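PDB 1H75: glutaredoxin-like protein NrdH from Escherichia coli, which probably carries electrons, by way of a redox-active disulfide in a thioredoxin-like fold, to the ribonucleotide reductase system NrdEF. Local coordinates for residues M1-Y6 with V54-L59; E22-D27 with D67-L72; H15-A20 with S62-D67; I5-D10 with F28-V33; N9-C14 with Q50-I55. All coordinates share one frame; numbering follows the deposited sequence.

How the contacts relate
Contacts 1 and 4 flank the same central strand, 3-7, with an antiparallel neighbour in contact 1 and a parallel one in contact 4, so both rest on backbone hydrogen bonds with side chains sorted to two faces. Contacts 2 and 3 both join helix 12-23 or its end to the region of helix 66-69, contact 3 through the link that leads into it: contact 3 is buried, a phenylalanine ring and a bridging water, whereas contact 2 lies farther out and adds a hydrogen-bonded arginine-amide pair. Contact 5 packs the chain entering strand 53-56 on the start of helix 12-23, its centre about 7 Å from that of contact 4, and relies on sulfur and proline packing around the disulfide.

Contact 1: M1-Y6 with V54-L59; sequences MRITIY and VIAGDL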
# COMPACT_ATOMS: atom_id res chain seq x y z
N MET A 1 -10.96 8.91 4.29
CA MET A 1 -10.62 7.78 3.37
C MET A 1 -9.48 6.96 3.95
O MET A 1 -8.40 7.48 4.22
CB MET A 1 -10.19 8.31 2.01
CG MET A 1 -9.67 7.21 1.09
SD MET A 1 -8.79 7.87 -0.31
CE MET A 1 -7.30 8.51 0.50
N ARG A 2 -9.72 5.67 4.11
CA ARG A 2 -8.73 4.76 4.66
C ARG A 2 -7.70 4.33 3.61
O ARG A 2 -8.07 3.97 2.49
CB ARG A 2 -9.43 3.51 5.20
CG ARG A 2 -8.50 2.46 5.78
CD ARG A 2 -9.16 1.08 5.78
NE ARG A 2 -10.41 1.06 6.54
CZ ARG A 2 -10.50 1.29 7.84
NH1 ARG A 2 -9.41 1.57 8.54
NH2 ARG A 2 -11.68 1.22 8.45
N ILE A 3 -6.42 4.39 3.97
CA ILE A 3 -5.33 3.97 3.08
C ILE A 3 -4.66 2.80 3.80
O ILE A 3 -4.23 2.93 4.95
CB ILE A 3 -4.26 5.08 2.90
CG1 ILE A 3 -4.91 6.32 2.28
CG2 ILE A 3 -3.11 4.58 2.04
CD1 ILE A 3 -3.99 7.53 2.25
N THR A 4 -4.62 1.64 3.15
CA THR A 4 -3.97 0.49 3.76
C THR A 4 -2.80 0.08 2.87
O THR A 4 -2.95 -0.01 1.65
CB THR A 4 -4.93 -0.71 3.86
OG1 THR A 4 -6.08 -0.33 4.62
CG2 THR A 4 -4.24 -1.90 4.51
N ILE A 5 -1.64 -0.15 3.49
CA ILE A 5 -0.47 -0.58 2.73
C ILE A 5 -0.18 -2.01 3.16
O ILE A 5 0.08 -2.25 4.34
CB ILE A 5 0.81 0.26 3.04
CG1 ILE A 5 0.55 1.75 2.77
CG2 ILE A 5 1.98 -0.26 2.20
CD1 ILE A 5 1.75 2.67 3.09
N TYR A 6 -0.27 -2.96 2.22
CA TYR A 6 0.04 -4.37 2.52
C TYR A 6 1.53 -4.47 2.27
O TYR A 6 2.02 -4.21 1.16
CB TYR A 6 -0.77 -5.31 1.62
CG TYR A 6 -2.25 -5.24 1.99
CD1 TYR A 6 -3.11 -4.34 1.36
CD2 TYR A 6 -2.76 -6.03 3.03
CE1 TYR A 6 -4.45 -4.23 1.76
CE2 TYR A 6 -4.08 -5.93 3.43
CZ TYR A 6 -4.92 -5.03 2.79
OH TYR A 6 -6.22 -4.93 3.22
N VAL A 54 -1.28 -1.24 -2.27
CA VAL A 54 -1.95 -0.14 -1.60
C VAL A 54 -3.40 -0.14 -2.01
O VAL A 54 -3.72 -0.23 -3.21
CB VAL A 54 -1.36 1.25 -2.00
CG1 VAL A 54 -2.20 2.35 -1.36
CG2 VAL A 54 0.09 1.35 -1.57
N ILE A 55 -4.29 -0.09 -1.02
CA ILE A 55 -5.73 -0.05 -1.29
C ILE A 55 -6.24 1.22 -0.62
O ILE A 55 -6.03 1.43 0.58
CB ILE A 55 -6.49 -1.28 -0.67
CG1 ILE A 55 -5.97 -2.59 -1.24
CG2 ILE A 55 -7.99 -1.13 -0.92
CD1 ILE A 55 -5.98 -2.70 -2.76
N ALA A 56 -6.91 2.06 -1.39
CA ALA A 56 -7.41 3.31 -0.86
C ALA A 56 -8.65 3.72 -1.65
O ALA A 56 -8.56 4.12 -2.81
CB ALA A 56 -6.33 4.38 -0.97
N GLY A 57 -9.81 3.60 -1.03
CA GLY A 57 -11.02 3.93 -1.75
C GLY A 57 -11.15 3.01 -2.95
O GLY A 57 -11.06 1.79 -2.80
N ASP A 58 -11.32 3.58 -4.15
CA ASP A 58 -11.46 2.81 -5.39
C ASP A 58 -10.13 2.44 -6.01
O ASP A 58 -10.10 1.70 -6.99
CB ASP A 58 -12.21 3.60 -6.47
CG ASP A 58 -13.66 3.89 -6.12
OD1 ASP A 58 -14.24 3.21 -5.25
OD2 ASP A 58 -14.20 4.80 -6.78
N LEU A 59 -9.03 2.99 -5.49
CA LEU A 59 -7.71 2.73 -6.04
C LEU A 59 -7.04 1.52 -5.41
O LEU A 59 -7.18 1.27 -4.22
CB LEU A 59 -6.82 3.95 -5.84
CG LEU A 59 -7.41 5.26 -6.37
CD1 LEU A 59 -6.41 6.39 -6.19
CD2 LEU A 59 -7.75 5.13 -7.84
O HOH W 1 -10.38 2.98 1.56
O HOH W 2 -7.99 0.50 2.61
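Val-54, Ile-55 and Ala-56 bury the most surface here, laid against Ile-3 to Tyr-6 in an antiparallel pair that forms part of the central sheet of the thioredoxin fold. Ile-55 forms the hydrogen-bonded pair with Thr-4: Thr-4 N reaches Ile-55 O at 2.9 Å, and Ile-55 N returns to Thr-4 O at 3.0 Å, with N-H...O angles of 174° and 168°. Its side chain shares a face with Thr-4 and Tyr-6. There CG1, beside its own backbone N (chi1 -60°), meets the ring edge of Tyr-6 at CE1, 3.7 Å off, while Thr-4 CG2 lies over one face of that ring near its rim. Val-54 and Ala-56 turn to the other face, which Met-21 of helix 12-23 helps to cover. Val-54 runs alongside Ile-3, CG1 to CG2 4.2 Å, and its other methyl, CG2, lies 4.4 Å from Ile-5 CG1. Ala-56 CB packs 4.0 Å from Ile-3 CG1. At Ala-56 the chain enters a type II' turn that ends at Leu-59, and a water links the two segments, donating to Arg-2 O and accepting from Gly-57 N. A second water donates to Ile-55 O and to Thr-4 OG1, which also bonds Glu-29. Water thus takes the place of a direct bond between Arg-2 and Gly-57, but merely supplements Ile-55 O, which already accepts from Thr-4 N.

Contact 2: E22-D27 with D67-L72; sequences ENRGFD and DMINRL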
# COMPACT_ATOMS: atom_id res chain seq x y z
N GLU A 22 4.36 9.37 4.30
CA GLU A 22 4.68 10.19 5.46
C GLU A 22 5.15 11.57 5.02
O GLU A 22 4.84 12.58 5.67
CB GLU A 22 5.77 9.49 6.29
CG GLU A 22 5.26 8.17 6.90
CD GLU A 22 6.35 7.33 7.56
OE1 GLU A 22 5.98 6.47 8.39
OE2 GLU A 22 7.55 7.51 7.26
N ASN A 23 5.86 11.63 3.89
CA ASN A 23 6.36 12.90 3.39
C ASN A 23 5.21 13.82 2.99
O ASN A 23 5.37 15.04 2.97
CB ASN A 23 7.28 12.69 2.18
CG ASN A 23 8.65 12.18 2.56
OD1 ASN A 23 9.01 12.16 3.73
ND2 ASN A 23 9.44 11.78 1.56
N ARG A 24 4.05 13.24 2.69
CA ARG A 24 2.87 14.01 2.28
C ARG A 24 1.82 14.18 3.37
O ARG A 24 0.71 14.67 3.12
CB ARG A 24 2.23 13.35 1.06
CG ARG A 24 3.15 13.31 -0.16
CD ARG A 24 2.63 12.29 -1.16
NE ARG A 24 3.31 12.36 -2.45
CZ ARG A 24 4.57 11.99 -2.67
NH1 ARG A 24 5.31 11.51 -1.67
NH2 ARG A 24 5.09 12.10 -3.89
N GLY A 25 2.17 13.76 4.58
CA GLY A 25 1.26 13.87 5.70
C GLY A 25 0.01 13.01 5.62
O GLY A 25 -1.05 13.39 6.14
N PHE A 26 0.11 11.85 4.97
CA PHE A 26 -1.04 10.95 4.87
C PHE A 26 -1.14 9.99 6.06
O PHE A 26 -0.14 9.58 6.63
CB PHE A 26 -0.96 10.06 3.61
CG PHE A 26 -0.95 10.81 2.30
CD1 PHE A 26 -0.58 10.15 1.13
CD2 PHE A 26 -1.31 12.14 2.23
CE1 PHE A 26 -0.58 10.80 -0.09
CE2 PHE A 26 -1.30 12.81 1.00
CZ PHE A 26 -0.94 12.15 -0.15
N ASP A 27 -2.37 9.65 6.45
CA ASP A 27 -2.54 8.68 7.53
C ASP A 27 -2.82 7.37 6.84
O ASP A 27 -3.58 7.33 5.88
CB ASP A 27 -3.71 9.05 8.43
CG ASP A 27 -3.43 10.28 9.25
OD1 ASP A 27 -2.37 10.34 9.91
OD2 ASP A 27 -4.27 11.20 9.24
N ASP A 67 3.30 8.14 -8.61
CA ASP A 67 2.20 8.76 -9.33
C ASP A 67 0.83 8.40 -8.78
O ASP A 67 -0.11 9.20 -8.84
CB ASP A 67 2.26 8.41 -10.82
CG ASP A 67 2.24 6.92 -11.09
OD1 ASP A 67 1.57 6.53 -12.07
OD2 ASP A 67 2.90 6.13 -10.37
N MET A 68 0.70 7.18 -8.27
CA MET A 68 -0.58 6.77 -7.68
C MET A 68 -0.71 7.33 -6.26
O MET A 68 -1.81 7.67 -5.82
CB MET A 68 -0.69 5.24 -7.63
CG MET A 68 -0.83 4.57 -9.02
SD MET A 68 -2.24 5.13 -9.98
CE MET A 68 -3.53 4.18 -9.20
N ILE A 69 0.41 7.44 -5.56
CA ILE A 69 0.41 7.97 -4.20
C ILE A 69 -0.08 9.41 -4.27
O ILE A 69 -0.81 9.86 -3.39
CB ILE A 69 1.82 7.90 -3.57
CG1 ILE A 69 2.18 6.43 -3.33
CG2 ILE A 69 1.84 8.67 -2.25
CD1 ILE A 69 3.64 6.18 -2.96
N ASN A 70 0.31 10.11 -5.33
CA ASN A 70 -0.11 11.49 -5.49
C ASN A 70 -1.60 11.61 -5.71
O ASN A 70 -2.15 12.70 -5.53
CB ASN A 70 0.66 12.15 -6.63
CG ASN A 70 2.04 12.60 -6.20
OD1 ASN A 70 2.31 12.72 -5.00
ND2 ASN A 70 2.91 12.85 -7.16
N ARG A 71 -2.27 10.51 -6.06
CA ARG A 71 -3.72 10.58 -6.24
C ARG A 71 -4.46 10.52 -4.90
O ARG A 71 -5.68 10.63 -4.86
CB ARG A 71 -4.20 9.45 -7.16
CG ARG A 71 -3.68 9.63 -8.58
CD ARG A 71 -4.32 8.64 -9.54
NE ARG A 71 -5.78 8.76 -9.50
CZ ARG A 71 -6.62 7.90 -10.05
NH1 ARG A 71 -6.17 6.84 -10.71
NH2 ARG A 71 -7.93 8.10 -9.93
N LEU A 72 -3.71 10.37 -3.81
CA LEU A 72 -4.29 10.31 -2.47
C LEU A 72 -4.37 11.67 -1.74
O LEU A 72 -4.80 11.72 -0.60
CB LEU A 72 -3.48 9.34 -1.59
CG LEU A 72 -3.37 7.92 -2.17
CD1 LEU A 72 -2.58 7.05 -1.20
CD2 LEU A 72 -4.75 7.35 -2.42
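Arg-24 reaches across to Ile-69 and Asn-70, and its side chain can be read atom by atom. CB, the root, lies over one face of the Phe-26 ring, offset toward the rim. CG stands beside the backbone N (chi1 -62°), and from there the chain runs extended to NE. CD passes Ile-69 CG2 at 3.9 Å, the two side chains crossing at about a right angle. NE then donates to Asn-70 OD1 at 2.8 Å, with the oxygen close to the guanidinium plane, and NH2 adds a weak bond to the same OD1 at 3.1 Å. The remaining nitrogen, NH1, turns back to the carbonyl of Ala-20 in the helix. An alanine here would probably leave Asn-70 OD1 without these two donors and Ile-69 CG2 without the chain that crosses it. The reach starts from a Schellman motif, in which Gly-25, at positive phi, ends helix 12-23 with bonds from Gly-25 N to Glu-22 O and from Phe-26 N to Met-21 O. The motif delivers Phe-26 to the C-terminal helix 66-69 and the 3-10 turn that follows. Phe-26 CE1 lies 3.6 Å from Leu-72 CB and 3.9 Å from Ile-69 CG2, while Ile-69 O sits at the ring edge, 3.4 Å from that same CE1. Leu-72 O lies over the face opposite Arg-24 CB, toward the rim, and His-73 packs edge-to-face with the ring.

Contact 3: H15-A20 with S62-D67; sequences HATKRA and SGFRPD
Thr-17 OG1 is held on two sides, by the carbonyl of Gln-13 one turn earlier in its own helix and by a water that donates to it at 2.9 Å and leads to the chain beside Phe-64. In the thioredoxin fold of this protein, that helix, 12-23, begins within the CxxC, and the contact joins it to the link between strand 59-62 and helix 66-69. The same water donates to Gly-63 O at 2.7 Å and accepts from Arg-65 N at 3.0 Å, so one molecule serves three polar groups on the two segments. Phe-64 buries more surface than any other residue here. Its CG is anti to the backbone N (chi1 176°), and the ring lies against the helix, with Ala-16 CB over one face, 3.7 Å from the centroid and 16° off the normal, a CH-pi contact. CD of Pro-66, two residues on at the start of helix 66-69, covers the centre of the opposite face, so the ring is sandwiched between a helix methyl and a proline. At the edge, Thr-17 OG1 lies in the ring plane, 3.5 Å from CD1, and Ala-20 CB is 4.1 Å from CE1. The backbone N of Phe-64 also bonds the Gln-13 side chain. Farther out, Arg-65 grips Asp-67 in a side-on salt bridge, NE to OD2 and NH2 to OD1, the latter bond 2.8 Å long and nearly straight at 176°.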
# COMPACT_ATOMS: atom_id res chain seq x y z
N HIS A 15 9.04 0.18 1.78
CA HIS A 15 9.59 1.26 2.59
C HIS A 15 9.48 2.59 1.84
O HIS A 15 9.11 3.62 2.43
CB HIS A 15 11.05 0.96 2.95
CG HIS A 15 11.68 1.99 3.84
ND1 HIS A 15 12.27 3.14 3.35
CD2 HIS A 15 11.78 2.06 5.19
CE1 HIS A 15 12.71 3.87 4.36
NE2 HIS A 15 12.42 3.24 5.48
N ALA A 16 9.78 2.58 0.54
CA ALA A 16 9.69 3.80 -0.26
C ALA A 16 8.26 4.34 -0.21
O ALA A 16 8.03 5.56 -0.09
CB ALA A 16 10.08 3.51 -1.70
N THR A 17 7.29 3.44 -0.29
CA THR A 17 5.89 3.85 -0.26
C THR A 17 5.48 4.48 1.07
O THR A 17 4.80 5.51 1.09
CB THR A 17 4.99 2.62 -0.57
OG1 THR A 17 5.27 2.18 -1.91
CG2 THR A 17 3.50 2.99 -0.43
N LYS A 18 5.89 3.87 2.18
CA LYS A 18 5.58 4.37 3.51
C LYS A 18 6.18 5.77 3.68
O LYS A 18 5.50 6.70 4.11
CB LYS A 18 6.16 3.42 4.57
CG LYS A 18 6.12 3.94 6.00
CD LYS A 18 6.70 2.91 6.97
CE LYS A 18 6.88 3.47 8.38
NZ LYS A 18 7.39 2.42 9.31
N ARG A 19 7.45 5.90 3.33
CA ARG A 19 8.15 7.17 3.41
C ARG A 19 7.47 8.25 2.56
O ARG A 19 7.35 9.40 2.98
CB ARG A 19 9.60 6.99 2.94
CG ARG A 19 10.43 8.28 2.91
CD ARG A 19 10.94 8.67 4.30
NE ARG A 19 9.86 8.97 5.23
CZ ARG A 19 10.04 9.46 6.45
NH1 ARG A 19 11.28 9.71 6.89
NH2 ARG A 19 9.00 9.68 7.25
N ALA A 20 7.04 7.87 1.36
CA ALA A 20 6.39 8.81 0.46
C ALA A 20 5.08 9.31 1.07
O ALA A 20 4.74 10.50 0.97
CB ALA A 20 6.12 8.15 -0.89
N SER A 62 0.03 -2.01 -7.02
CA SER A 62 1.17 -2.71 -6.41
C SER A 62 2.49 -2.06 -6.82
O SER A 62 2.55 -1.36 -7.82
CB SER A 62 1.17 -4.18 -6.83
OG SER A 62 1.26 -4.35 -8.24
N GLY A 63 3.54 -2.33 -6.05
CA GLY A 63 4.85 -1.76 -6.32
C GLY A 63 4.92 -0.32 -5.84
O GLY A 63 3.92 0.20 -5.34
N PHE A 64 6.09 0.30 -5.96
CA PHE A 64 6.27 1.70 -5.57
C PHE A 64 5.78 2.56 -6.74
O PHE A 64 6.37 2.56 -7.83
CB PHE A 64 7.73 2.00 -5.27
CG PHE A 64 8.00 3.45 -4.96
CD1 PHE A 64 7.33 4.09 -3.92
CD2 PHE A 64 8.95 4.17 -5.70
CE1 PHE A 64 7.60 5.43 -3.61
CE2 PHE A 64 9.23 5.50 -5.39
CZ PHE A 64 8.55 6.13 -4.35
N ARG A 65 4.68 3.28 -6.51
CA ARG A 65 4.06 4.11 -7.52
C ARG A 65 3.82 5.53 -7.02
O ARG A 65 2.73 5.85 -6.55
CB ARG A 65 2.74 3.49 -7.96
CG ARG A 65 2.89 2.20 -8.80
CD ARG A 65 3.51 2.50 -10.16
NE ARG A 65 2.65 3.39 -10.95
CZ ARG A 65 1.63 2.98 -11.71
NH1 ARG A 65 1.34 1.68 -11.81
NH2 ARG A 65 0.89 3.87 -12.34
N PRO A 66 4.84 6.39 -7.11
CA PRO A 66 4.73 7.79 -6.68
C PRO A 66 3.53 8.46 -7.34
O PRO A 66 2.82 9.25 -6.73
CB PRO A 66 6.02 8.42 -7.19
CG PRO A 66 6.97 7.30 -7.25
CD PRO A 66 6.17 6.10 -7.67
N ASP A 67 3.30 8.14 -8.61
CA ASP A 67 2.20 8.76 -9.33
C ASP A 67 0.83 8.40 -8.78
O ASP A 67 -0.11 9.20 -8.84
CB ASP A 67 2.26 8.41 -10.82
CG ASP A 67 2.24 6.92 -11.09
OD1 ASP A 67 1.57 6.53 -12.07
OD2 ASP A 67 2.90 6.13 -10.37
O HOH W 3 3.30 2.49 -4.01

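Contact 4: I5-D10 with F28-V33; sequences IYTRND and FEMINV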
# COMPACT_ATOMS: atom_id res chain seq x y z
N ILE A 5 -1.64 -0.15 3.49
CA ILE A 5 -0.47 -0.58 2.73
C ILE A 5 -0.18 -2.01 3.16
O ILE A 5 0.08 -2.25 4.34
CB ILE A 5 0.81 0.26 3.04
CG1 ILE A 5 0.55 1.75 2.77
CG2 ILE A 5 1.98 -0.26 2.20
CD1 ILE A 5 1.75 2.67 3.09
N TYR A 6 -0.27 -2.96 2.22
CA TYR A 6 0.04 -4.37 2.52
C TYR A 6 1.53 -4.47 2.27
O TYR A 6 2.02 -4.21 1.16
CB TYR A 6 -0.77 -5.31 1.62
CG TYR A 6 -2.25 -5.24 1.99
CD1 TYR A 6 -3.11 -4.34 1.36
CD2 TYR A 6 -2.76 -6.03 3.03
CE1 TYR A 6 -4.45 -4.23 1.76
CE2 TYR A 6 -4.08 -5.93 3.43
CZ TYR A 6 -4.92 -5.03 2.79
OH TYR A 6 -6.22 -4.93 3.22
N THR A 7 2.26 -4.91 3.29
CA THR A 7 3.70 -4.88 3.22
C THR A 7 4.47 -6.13 3.68
O THR A 7 3.88 -7.10 4.13
CB THR A 7 4.15 -3.66 4.07
OG1 THR A 7 5.54 -3.38 3.85
CG2 THR A 7 3.89 -3.93 5.56
N ARG A 8 5.79 -6.05 3.56
CA ARG A 8 6.71 -7.13 3.94
C ARG A 8 8.02 -6.49 4.41
O ARG A 8 8.40 -5.43 3.92
CB ARG A 8 6.96 -8.04 2.72
CG ARG A 8 8.22 -8.88 2.79
CD ARG A 8 8.22 -9.91 1.68
NE ARG A 8 7.14 -10.87 1.81
CZ ARG A 8 6.70 -11.63 0.80
NH1 ARG A 8 7.25 -11.51 -0.40
NH2 ARG A 8 5.72 -12.49 1.00
N ASN A 9 8.71 -7.11 5.37
CA ASN A 9 9.98 -6.56 5.84
C ASN A 9 11.03 -6.81 4.76
O ASN A 9 10.87 -7.70 3.94
CB ASN A 9 10.41 -7.22 7.16
CG ASN A 9 9.47 -6.89 8.32
OD1 ASN A 9 9.34 -5.74 8.72
ND2 ASN A 9 8.80 -7.91 8.85
N ASP A 10 12.08 -6.00 4.73
CA ASP A 10 13.14 -6.17 3.74
C ASP A 10 12.63 -5.91 2.32
O ASP A 10 13.22 -6.37 1.34
CB ASP A 10 13.72 -7.59 3.82
CG ASP A 10 14.89 -7.79 2.89
OD1 ASP A 10 15.97 -7.20 3.15
OD2 ASP A 10 14.74 -8.53 1.89
N PHE A 28 -2.19 6.29 7.31
CA PHE A 28 -2.41 4.98 6.71
C PHE A 28 -2.18 3.89 7.73
O PHE A 28 -1.58 4.12 8.78
CB PHE A 28 -1.47 4.77 5.51
CG PHE A 28 -0.03 4.96 5.85
CD1 PHE A 28 0.73 3.90 6.32
CD2 PHE A 28 0.56 6.21 5.74
CE1 PHE A 28 2.06 4.09 6.69
CE2 PHE A 28 1.89 6.42 6.11
CZ PHE A 28 2.64 5.36 6.58
N GLU A 29 -2.67 2.70 7.41
CA GLU A 29 -2.49 1.54 8.26
C GLU A 29 -1.63 0.57 7.46
O GLU A 29 -1.63 0.58 6.23
CB GLU A 29 -3.84 0.89 8.61
CG GLU A 29 -4.72 0.51 7.43
CD GLU A 29 -5.98 -0.23 7.85
OE1 GLU A 29 -6.33 -0.18 9.05
OE2 GLU A 29 -6.64 -0.85 6.98
N MET A 30 -0.86 -0.24 8.17
CA MET A 30 -0.02 -1.20 7.49
C MET A 30 -0.41 -2.59 7.94
O MET A 30 -0.80 -2.79 9.09
CB MET A 30 1.45 -0.96 7.81
CG MET A 30 1.95 0.39 7.34
SD MET A 30 3.68 0.56 7.72
CE MET A 30 4.39 0.31 6.10
N ILE A 31 -0.34 -3.53 7.01
CA ILE A 31 -0.65 -4.92 7.31
C ILE A 31 0.44 -5.76 6.70
O ILE A 31 0.60 -5.79 5.48
CB ILE A 31 -1.99 -5.34 6.73
CG1 ILE A 31 -3.10 -4.57 7.43
CG2 ILE A 31 -2.15 -6.89 6.84
CD1 ILE A 31 -4.49 -4.89 6.93
N ASN A 32 1.20 -6.44 7.55
CA ASN A 32 2.29 -7.29 7.10
C ASN A 32 1.70 -8.60 6.57
O ASN A 32 1.14 -9.37 7.34
CB ASN A 32 3.21 -7.60 8.30
CG ASN A 32 4.46 -8.34 7.89
OD1 ASN A 32 5.57 -7.84 8.10
ND2 ASN A 32 4.30 -9.52 7.29
N VAL A 33 1.85 -8.85 5.26
CA VAL A 33 1.28 -10.03 4.63
C VAL A 33 1.90 -11.37 5.06
O VAL A 33 1.31 -12.43 4.84
CB VAL A 33 1.31 -9.93 3.08
CG1 VAL A 33 0.51 -8.70 2.63
CG2 VAL A 33 2.74 -9.84 2.57
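The beta-alpha-beta unit made by strand 3-7, helix 12-23 and strand 29-32 closes here, where Ile-5, Tyr-6 and Thr-7 pair in parallel with Met-30, Ile-31 and Asn-32. Ile-5 N donates to Glu-29 O at 2.8 Å and Ile-5 O accepts from Ile-31 N at 3.0 Å; Thr-7 repeats the pattern, N to Ile-31 O and O from Val-33 N, both at 2.9 Å. This is the ladder of a parallel pair, in which every second residue of one strand bonds residues before and after its partner. On the face toward the connecting helix, Ile-5 CD1 sits over the Phe-28 ring, 3.6 Å from CD1 of that ring, whose CG takes the crowded position between N and the carbonyl carbon (chi1 55°). Thr-7 points to the same face and touches Cys-14. On the face toward helix 37-45, the Tyr-6 and Ile-31 side chains lie side by side, CE2 3.7 Å from Ile-31 CD1, while Val-33 CG1 lies near the plane of the tyrosine ring at its edge and 3.8 Å from Tyr-6 CB.

Contact 5: N9-C14 with Q50-I55; sequences NDCVQC and QLPVVI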
# COMPACT_ATOMS: atom_id res chain seq x y z
N ASN A 9 8.71 -7.11 5.37
CA ASN A 9 9.98 -6.56 5.84
C ASN A 9 11.03 -6.81 4.76
O ASN A 9 10.87 -7.70 3.94
CB ASN A 9 10.41 -7.22 7.16
CG ASN A 9 9.47 -6.89 8.32
OD1 ASN A 9 9.34 -5.74 8.72
ND2 ASN A 9 8.80 -7.91 8.85
N ASP A 10 12.08 -6.00 4.73
CA ASP A 10 13.14 -6.17 3.74
C ASP A 10 12.63 -5.91 2.32
O ASP A 10 13.22 -6.37 1.34
CB ASP A 10 13.72 -7.59 3.82
CG ASP A 10 14.89 -7.79 2.89
OD1 ASP A 10 15.97 -7.20 3.15
OD2 ASP A 10 14.74 -8.53 1.89
N CYS A 11 11.53 -5.17 2.22
CA CYS A 11 10.93 -4.83 0.93
C CYS A 11 11.21 -3.35 0.70
O CYS A 11 10.63 -2.48 1.37
CB CYS A 11 9.42 -5.15 0.98
SG CYS A 11 8.40 -4.42 -0.35
N VAL A 12 12.10 -3.05 -0.24
CA VAL A 12 12.48 -1.67 -0.53
C VAL A 12 11.33 -0.82 -1.07
O VAL A 12 11.16 0.34 -0.66
CB VAL A 12 13.66 -1.61 -1.52
CG1 VAL A 12 14.15 -0.16 -1.66
CG2 VAL A 12 14.79 -2.53 -1.04
N GLN A 13 10.55 -1.38 -1.99
CA GLN A 13 9.42 -0.63 -2.55
C GLN A 13 8.36 -0.33 -1.50
O GLN A 13 7.63 0.67 -1.60
CB GLN A 13 8.83 -1.36 -3.76
CG GLN A 13 9.80 -1.35 -4.94
CD GLN A 13 9.19 -1.84 -6.24
OE1 GLN A 13 8.16 -1.33 -6.69
NE2 GLN A 13 9.83 -2.83 -6.85
N CYS A 14 8.26 -1.21 -0.50
CA CYS A 14 7.30 -1.01 0.58
C CYS A 14 7.75 0.17 1.43
O CYS A 14 6.96 1.04 1.80
CB CYS A 14 7.24 -2.24 1.46
SG CYS A 14 6.71 -3.78 0.64
N GLN A 50 3.18 -8.50 -6.67
CA GLN A 50 4.34 -7.83 -6.08
C GLN A 50 3.88 -6.97 -4.92
O GLN A 50 2.69 -6.64 -4.81
CB GLN A 50 5.05 -6.96 -7.11
CG GLN A 50 4.21 -5.80 -7.59
CD GLN A 50 4.98 -4.81 -8.46
OE1 GLN A 50 4.41 -3.87 -9.00
NE2 GLN A 50 6.29 -5.03 -8.60
N LEU A 51 4.82 -6.62 -4.05
CA LEU A 51 4.51 -5.77 -2.91
C LEU A 51 5.22 -4.44 -3.05
O LEU A 51 6.20 -4.30 -3.79
CB LEU A 51 4.95 -6.43 -1.61
CG LEU A 51 4.22 -7.72 -1.25
CD1 LEU A 51 4.95 -8.44 -0.13
CD2 LEU A 51 2.81 -7.38 -0.82
N PRO A 52 4.70 -3.42 -2.37
CA PRO A 52 3.51 -3.45 -1.52
C PRO A 52 2.24 -3.41 -2.37
O PRO A 52 2.29 -3.24 -3.58
CB PRO A 52 3.64 -2.15 -0.73
CG PRO A 52 4.20 -1.22 -1.80
CD PRO A 52 5.29 -2.06 -2.41
N VAL A 53 1.11 -3.58 -1.71
CA VAL A 53 -0.16 -3.39 -2.37
C VAL A 53 -0.82 -2.27 -1.58
O VAL A 53 -0.89 -2.32 -0.34
CB VAL A 53 -1.06 -4.64 -2.38
CG1 VAL A 53 -2.46 -4.26 -2.87
CG2 VAL A 53 -0.48 -5.68 -3.32
N VAL A 54 -1.28 -1.24 -2.27
CA VAL A 54 -1.95 -0.14 -1.60
C VAL A 54 -3.40 -0.14 -2.01
O VAL A 54 -3.72 -0.23 -3.21
CB VAL A 54 -1.36 1.25 -2.00
CG1 VAL A 54 -2.20 2.35 -1.36
CG2 VAL A 54 0.09 1.35 -1.57
N ILE A 55 -4.29 -0.09 -1.02
CA ILE A 55 -5.73 -0.05 -1.29
C ILE A 55 -6.24 1.22 -0.62
O ILE A 55 -6.03 1.43 0.58
CB ILE A 55 -6.49 -1.28 -0.67
CG1 ILE A 55 -5.97 -2.59 -1.24
CG2 ILE A 55 -7.99 -1.13 -0.92
CD1 ILE A 55 -5.98 -2.70 -2.76
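The backbones of Cys-14 and Pro-52 come within 5.0 Å, CA to CA, where the first turn of helix 12-23 meets the chain entering strand 53-56; the peptide bond from Leu-51 to Pro-52 is cis. The proline ring packs on the helix turn through CD, 3.6 Å from Cys-14 N and 3.9 Å from Gln-13 CB. Cys-14 SG, beside its own backbone N (chi1 -61°), rests 3.7 Å from Pro-52 CB and 3.9 Å from Leu-51 CB. Its disulfide partner, Cys-11 SG, bonded at 2.1 Å, lies farther off, 4.1 Å from Leu-51 O. An alanine in place of Pro-52 would keep the CB contact but, without CG and CD, would probably open a gap against the Gln-13 to Cys-14 peptide and let the cis bond revert to trans. A cis-proline packed against a CxxC disulfide at a helix start is a hallmark of the thioredoxin superfamily active site.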